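Local coordinates for protein dienelactone hydrolase (Anabaena variabilis, PDB 2O2G) that probably acts as a hydrolase of the dienelactone hydrolase family, which belongs to the alpha/beta-hydrolase clan, at residues A[30-44]-A[110-124]. Sequence-based numbering, arbitrary orientation. Where two conformers were deposited one is given.
Sequences IPNGATGIVLFAHGS and DTQHLKVGYFGASTG. With SO4 (sulfate ion), chain B.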
loop_
_atom_site.group_PDB
_atom_site.type_symbol
_atom_site.label_atom_id
_atom_site.label_comp_id
_atom_site.label_asym_id
_atom_site.label_seq_id
_atom_site.Cartn_x
_atom_site.Cartn_y
_atom_site.Cartn_z
ATOM N N ILE A 30 -8.160 -1.567 -14.133
ATOM C CA ILE A 30 -7.683 -2.922 -14.465
ATOM C C ILE A 30 -7.255 -2.971 -15.917
ATOM O O ILE A 30 -8.118 -3.100 -16.799
ATOM C CB ILE A 30 -8.785 -3.999 -14.277
ATOM C CG1 ILE A 30 -9.306 -4.014 -12.847
ATOM C CG2 ILE A 30 -8.211 -5.414 -14.615
ATOM C CD1 ILE A 30 -10.542 -4.863 -12.624
ATOM N N PRO A 31 -5.953 -2.804 -16.191
ATOM C CA PRO A 31 -5.609 -2.889 -17.622
ATOM C C PRO A 31 -5.895 -4.251 -18.234
ATOM O O PRO A 31 -5.881 -5.249 -17.539
ATOM C CB PRO A 31 -4.095 -2.642 -17.643
ATOM C CG PRO A 31 -3.743 -2.019 -16.287
ATOM C CD PRO A 31 -4.769 -2.534 -15.341
ATOM N N ASN A 32 -6.100 -4.283 -19.546
ATOM C CA ASN A 32 -6.355 -5.536 -20.255
ATOM C C ASN A 32 -5.216 -6.512 -20.007
ATOM O O ASN A 32 -4.044 -6.117 -20.013
ATOM C CB ASN A 32 -6.514 -5.274 -21.762
ATOM C CG ASN A 32 -7.749 -4.445 -22.084
ATOM O OD1 ASN A 32 -8.686 -4.387 -21.289
ATOM N ND2 ASN A 32 -7.756 -3.805 -23.258
ATOM N N GLY A 33 -5.555 -7.774 -19.772
ATOM C CA GLY A 33 -4.552 -8.797 -19.519
ATOM C C GLY A 33 -3.865 -8.747 -18.163
ATOM O O GLY A 33 -2.879 -9.459 -17.947
ATOM N N ALA A 34 -4.364 -7.939 -17.230
ATOM C CA ALA A 34 -3.715 -7.861 -15.917
ATOM C C ALA A 34 -3.878 -9.157 -15.113
ATOM O O ALA A 34 -4.919 -9.812 -15.150
ATOM C CB ALA A 34 -4.233 -6.659 -15.090
ATOM N N THR A 35 -2.820 -9.481 -14.392
ATOM C CA THR A 35 -2.756 -10.645 -13.510
ATOM C C THR A 35 -2.579 -10.251 -12.020
ATOM O O THR A 35 -2.933 -11.032 -11.150
ATOM C CB THR A 35 -1.601 -11.575 -13.916
ATOM O OG1 THR A 35 -0.346 -10.939 -13.645
ATOM C CG2 THR A 35 -1.678 -11.908 -15.395
ATOM N N GLY A 36 -2.053 -9.059 -11.740
ATOM C CA GLY A 36 -1.853 -8.603 -10.368
ATOM C C GLY A 36 -2.605 -7.320 -10.105
ATOM O O GLY A 36 -2.910 -6.568 -11.054
ATOM N N ILE A 37 -2.958 -7.100 -8.830
ATOM C CA ILE A 37 -3.579 -5.855 -8.436
ATOM C C ILE A 37 -2.883 -5.337 -7.183
ATOM O O ILE A 37 -2.607 -6.099 -6.241
ATOM C CB ILE A 37 -5.100 -5.974 -8.227
ATOM C CG1 ILE A 37 -5.714 -4.566 -8.078
ATOM C CG2 ILE A 37 -5.432 -6.871 -7.053
ATOM C CD1 ILE A 37 -7.214 -4.535 -8.250
ATOM N N VAL A 38 -2.598 -4.041 -7.208
ATOM C CA VAL A 38 -1.963 -3.365 -6.095
ATOM C C VAL A 38 -2.972 -2.500 -5.328
ATOM O O VAL A 38 -3.526 -1.524 -5.858
ATOM C CB VAL A 38 -0.821 -2.504 -6.602
ATOM C CG1 VAL A 38 -0.148 -1.765 -5.441
ATOM C CG2 VAL A 38 0.169 -3.387 -7.377
ATOM N N LEU A 39 -3.206 -2.879 -4.081
ATOM C CA LEU A 39 -4.057 -2.132 -3.195
ATOM C C LEU A 39 -3.184 -1.128 -2.430
ATOM O O LEU A 39 -2.188 -1.515 -1.792
ATOM C CB LEU A 39 -4.775 -3.069 -2.251
ATOM C CG LEU A 39 -5.787 -2.494 -1.244
ATOM C CD1 LEU A 39 -6.977 -1.762 -1.816
ATOM C CD2 LEU A 39 -6.300 -3.634 -0.440
ATOM N N PHE A 40 -3.558 0.153 -2.500
ATOM C CA PHE A 40 -2.806 1.241 -1.851
ATOM C C PHE A 40 -3.325 1.653 -0.480
ATOM O O PHE A 40 -4.490 1.903 -0.353
ATOM C CB PHE A 40 -2.850 2.499 -2.716
ATOM C CG PHE A 40 -1.980 2.451 -3.895
ATOM C CD1 PHE A 40 -2.299 1.648 -4.969
ATOM C CD2 PHE A 40 -0.846 3.259 -3.975
ATOM C CE1 PHE A 40 -1.491 1.618 -6.082
ATOM C CE2 PHE A 40 -0.054 3.244 -5.097
ATOM C CZ PHE A 40 -0.361 2.412 -6.140
ATOM N N ALA A 41 -2.461 1.663 0.537
ATOM C CA ALA A 41 -2.764 2.163 1.874
ATOM C C ALA A 41 -2.141 3.540 1.910
ATOM O O ALA A 41 -0.924 3.659 1.860
ATOM C CB ALA A 41 -2.127 1.286 2.937
ATOM N N HIS A 42 -2.969 4.574 1.964
ATOM C CA HIS A 42 -2.507 5.948 1.956
ATOM C C HIS A 42 -1.989 6.305 3.337
ATOM O O HIS A 42 -2.211 5.563 4.318
ATOM C CB HIS A 42 -3.638 6.908 1.488
ATOM C CG HIS A 42 -4.872 6.877 2.361
ATOM N ND1 HIS A 42 -4.894 7.372 3.651
ATOM C CD2 HIS A 42 -6.121 6.399 2.128
ATOM C CE1 HIS A 42 -6.100 7.194 4.171
ATOM N NE2 HIS A 42 -6.868 6.622 3.261
ATOM N N GLY A 43 -1.243 7.394 3.421
ATOM C CA GLY A 43 -0.735 7.861 4.740
ATOM C C GLY A 43 -1.799 8.572 5.540
ATOM O O GLY A 43 -2.905 8.859 5.021
ATOM N N SER A 44 -1.452 8.897 6.789
ATOM C CA SER A 44 -2.378 9.489 7.726
ATOM C C SER A 44 -2.803 10.855 7.265
ATOM O O SER A 44 -1.950 11.698 6.984
ATOM C CB SER A 44 -1.754 9.603 9.122
ATOM O OG SER A 44 -1.376 8.333 9.609
ATOM N N ASP A 110 -15.145 -9.323 -10.882
ATOM C CA ASP A 110 -14.271 -8.530 -11.764
ATOM C C ASP A 110 -12.785 -8.587 -11.385
ATOM O O ASP A 110 -11.909 -8.350 -12.226
ATOM C CB ASP A 110 -14.673 -7.056 -11.746
ATOM C CG ASP A 110 -16.023 -6.802 -12.367
ATOM O OD1 ASP A 110 -16.518 -7.670 -13.104
ATOM O OD2 ASP A 110 -16.596 -5.724 -12.078
ATOM N N THR A 111 -12.492 -8.868 -10.125
ATOM C CA THR A 111 -11.097 -8.904 -9.661
ATOM C C THR A 111 -10.620 -10.181 -9.007
ATOM O O THR A 111 -9.439 -10.269 -8.653
ATOM C CB THR A 111 -10.863 -7.780 -8.626
ATOM O OG1 THR A 111 -11.794 -7.942 -7.531
ATOM C CG2 THR A 111 -11.060 -6.433 -9.299
ATOM N N GLN A 112 -11.500 -11.176 -8.875
ATOM C CA GLN A 112 -11.174 -12.431 -8.162
ATOM C C GLN A 112 -9.922 -13.166 -8.636
ATOM O O GLN A 112 -9.243 -13.853 -7.860
ATOM C CB GLN A 112 -12.385 -13.381 -8.180
ATOM C CG GLN A 112 -12.890 -13.793 -9.578
ATOM C CD GLN A 112 -14.178 -14.565 -9.506
ATOM O OE1 GLN A 112 -14.805 -14.631 -8.456
ATOM N NE2 GLN A 112 -14.597 -15.121 -10.623
ATOM N N HIS A 113 -9.627 -13.020 -9.915
ATOM C CA HIS A 113 -8.471 -13.639 -10.540
ATOM C C HIS A 113 -7.171 -12.877 -10.303
ATOM O O HIS A 113 -6.100 -13.382 -10.646
ATOM C CB HIS A 113 -8.685 -13.710 -12.043
ATOM C CG HIS A 113 -8.736 -12.365 -12.715
ATOM N ND1 HIS A 113 -9.821 -11.516 -12.607
ATOM C CD2 HIS A 113 -7.855 -11.746 -13.542
ATOM C CE1 HIS A 113 -9.598 -10.430 -13.331
ATOM N NE2 HIS A 113 -8.411 -10.538 -13.898
ATOM N N LEU A 114 -7.242 -11.666 -9.732
ATOM C CA LEU A 114 -6.034 -10.869 -9.593
ATOM C C LEU A 114 -5.223 -11.172 -8.335
ATOM O O LEU A 114 -5.781 -11.324 -7.247
ATOM C CB LEU A 114 -6.387 -9.385 -9.672
ATOM C CG LEU A 114 -7.014 -8.921 -11.001
ATOM C CD1 LEU A 114 -7.651 -7.551 -10.819
ATOM C CD2 LEU A 114 -5.997 -8.901 -12.155
ATOM N N LYS A 115 -3.901 -11.242 -8.483
ATOM C CA LYS A 115 -3.020 -11.452 -7.319
ATOM C C LYS A 115 -2.812 -10.131 -6.568
ATOM O O LYS A 115 -2.284 -9.142 -7.107
ATOM C CB LYS A 115 -1.700 -12.125 -7.686
ATOM C CG LYS A 115 -1.828 -13.648 -7.906
ATOM C CD LYS A 115 -2.479 -14.013 -9.177
ATOM C CE LYS A 115 -2.826 -15.503 -9.235
ATOM N NZ LYS A 115 -1.688 -16.361 -8.863
ATOM N N VAL A 116 -3.190 -10.139 -5.297
ATOM C CA VAL A 116 -3.136 -8.927 -4.519
ATOM C C VAL A 116 -1.769 -8.619 -3.951
ATOM O O VAL A 116 -1.116 -9.479 -3.367
ATOM C CB VAL A 116 -4.160 -8.901 -3.374
ATOM C CG1 VAL A 116 -4.005 -7.622 -2.540
ATOM C CG2 VAL A 116 -5.599 -8.990 -3.923
ATOM N N GLY A 117 -1.365 -7.358 -4.125
ATOM C CA GLY A 117 -0.157 -6.817 -3.505
ATOM C C GLY A 117 -0.529 -5.516 -2.793
ATOM O O GLY A 117 -1.508 -4.868 -3.142
ATOM N N TYR A 118 0.283 -5.093 -1.829
ATOM C CA TYR A 118 0.005 -3.855 -1.116
ATOM C C TYR A 118 1.106 -2.817 -1.326
ATOM O O TYR A 118 2.336 -3.155 -1.364
ATOM C CB TYR A 118 -0.107 -4.065 0.397
ATOM C CG TYR A 118 -1.227 -4.935 0.955
ATOM C CD1 TYR A 118 -2.433 -5.112 0.309
ATOM C CD2 TYR A 118 -1.087 -5.479 2.217
ATOM C CE1 TYR A 118 -3.436 -5.880 0.882
ATOM C CE2 TYR A 118 -2.083 -6.222 2.812
ATOM C CZ TYR A 118 -3.251 -6.422 2.161
ATOM O OH TYR A 118 -4.196 -7.187 2.805
ATOM N N PHE A 119 0.674 -1.577 -1.503
ATOM C CA PHE A 119 1.585 -0.434 -1.566
ATOM C C PHE A 119 1.168 0.448 -0.431
ATOM O O PHE A 119 0.124 1.097 -0.510
ATOM C CB PHE A 119 1.558 0.302 -2.905
ATOM C CG PHE A 119 2.548 1.456 -2.968
ATOM C CD1 PHE A 119 2.232 2.704 -2.427
ATOM C CD2 PHE A 119 3.795 1.295 -3.541
ATOM C CE1 PHE A 119 3.173 3.776 -2.474
ATOM C CE2 PHE A 119 4.750 2.352 -3.563
ATOM C CZ PHE A 119 4.446 3.572 -3.038
ATOM N N GLY A 120 1.973 0.477 0.637
ATOM C CA GLY A 120 1.636 1.247 1.794
ATOM C C GLY A 120 2.516 2.472 1.891
ATOM O O GLY A 120 3.732 2.325 1.875
ATOM N N ALA A 121 1.902 3.655 2.019
ATOM C CA ALA A 121 2.626 4.925 2.059
ATOM C C ALA A 121 2.685 5.502 3.475
ATOM O O ALA A 121 1.640 5.621 4.155
ATOM C CB ALA A 121 1.971 5.923 1.132
ATOM N N SER A 122 3.892 5.852 3.897
ATOM C CA SER A 122 4.111 6.444 5.212
ATOM C C SER A 122 3.444 5.578 6.296
ATOM O O SER A 122 3.786 4.418 6.410
ATOM C CB SER A 122 3.632 7.893 5.208
ATOM O OG SER A 122 4.342 8.636 4.234
ATOM N N THR A 123 2.490 6.097 7.082
ATOM C CA THR A 123 1.809 5.243 8.091
ATOM C C THR A 123 1.072 4.006 7.475
ATOM O O THR A 123 0.841 2.984 8.167
ATOM C CB THR A 123 0.810 6.040 8.991
ATOM O OG1 THR A 123 -0.200 6.647 8.177
ATOM C CG2 THR A 123 1.530 7.087 9.815
ATOM N N GLY A 124 0.717 4.088 6.192
ATOM C CA GLY A 124 0.124 2.952 5.470
ATOM C C GLY A 124 1.016 1.708 5.402
ATOM O O GLY A 124 0.515 0.559 5.349
HETATM S S SO4 B . 0.533 9.780 0.981
HETATM O O1 SO4 B . -0.433 8.696 0.982
HETATM O O2 SO4 B . -0.233 10.993 0.985
HETATM O O3 SO4 B . 1.231 9.720 -0.289
HETATM O O4 SO4 B . 1.470 9.701 2.096
HETATM O O HOH W 1 -7.133 -8.737 -15.744
HETATM O O HOH W 2 -2.392 5.321 6.970
HETATM O O HOH W 3 1.363 9.278 6.996
#
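Phe-40 and Phe-119 meet on one side of the sheet through different first torsions: Phe-40 CG stands anti to its carbonyl carbon (chi1 -75°), Phe-119 CG opposite its own backbone nitrogen (chi1 -178°). The first carries the Phe-40 ring under the Phe-119 methylene, CB lying 4.1 Å from the ring centroid; the second sends the Phe-119 ring obliquely past Phe-40 CD2, 3.5 Å from Phe-119 CD1. Val-38 CG1 packs against the same Phe-119 CB at 3.7 Å. An alanine in place of Phe-119 would keep that CB but would probably open a gap beside Phe-40 CD2 and CE2. On the other face Ile-37 CG2 meets both Leu-114 CB and Val-116 CG2, and Leu-39 CD2 lies alongside Tyr-118 CE1 at 3.9 Å.

Seven backbone hydrogen bonds, running from Lys-115 N to Thr-35 O, 2.8 Å, up to Ala-121 N to Ala-41 O, establish parallel pairing of strands 36-41 and 115-121, central neighbours in the sheet of an alpha/beta-hydrolase fold. Strand 115-121 runs into Ser-122, whose positive phi and place in a Gly-x-Ser-x-Gly sequence are consistent with a nucleophile elbow, with His-199 and Asp-171 as probable triad partners. Beyond the strands, Ser-44 OG and Thr-123 OG1 share a hydrogen bond of 2.5 Å, and one water joins Thr-123 OG1 to His-42 O. Gly-43 N donates a nearly straight bond (172°) to a sulfate oxygen, O1, an anion also held by Arg-52 and Arg-145.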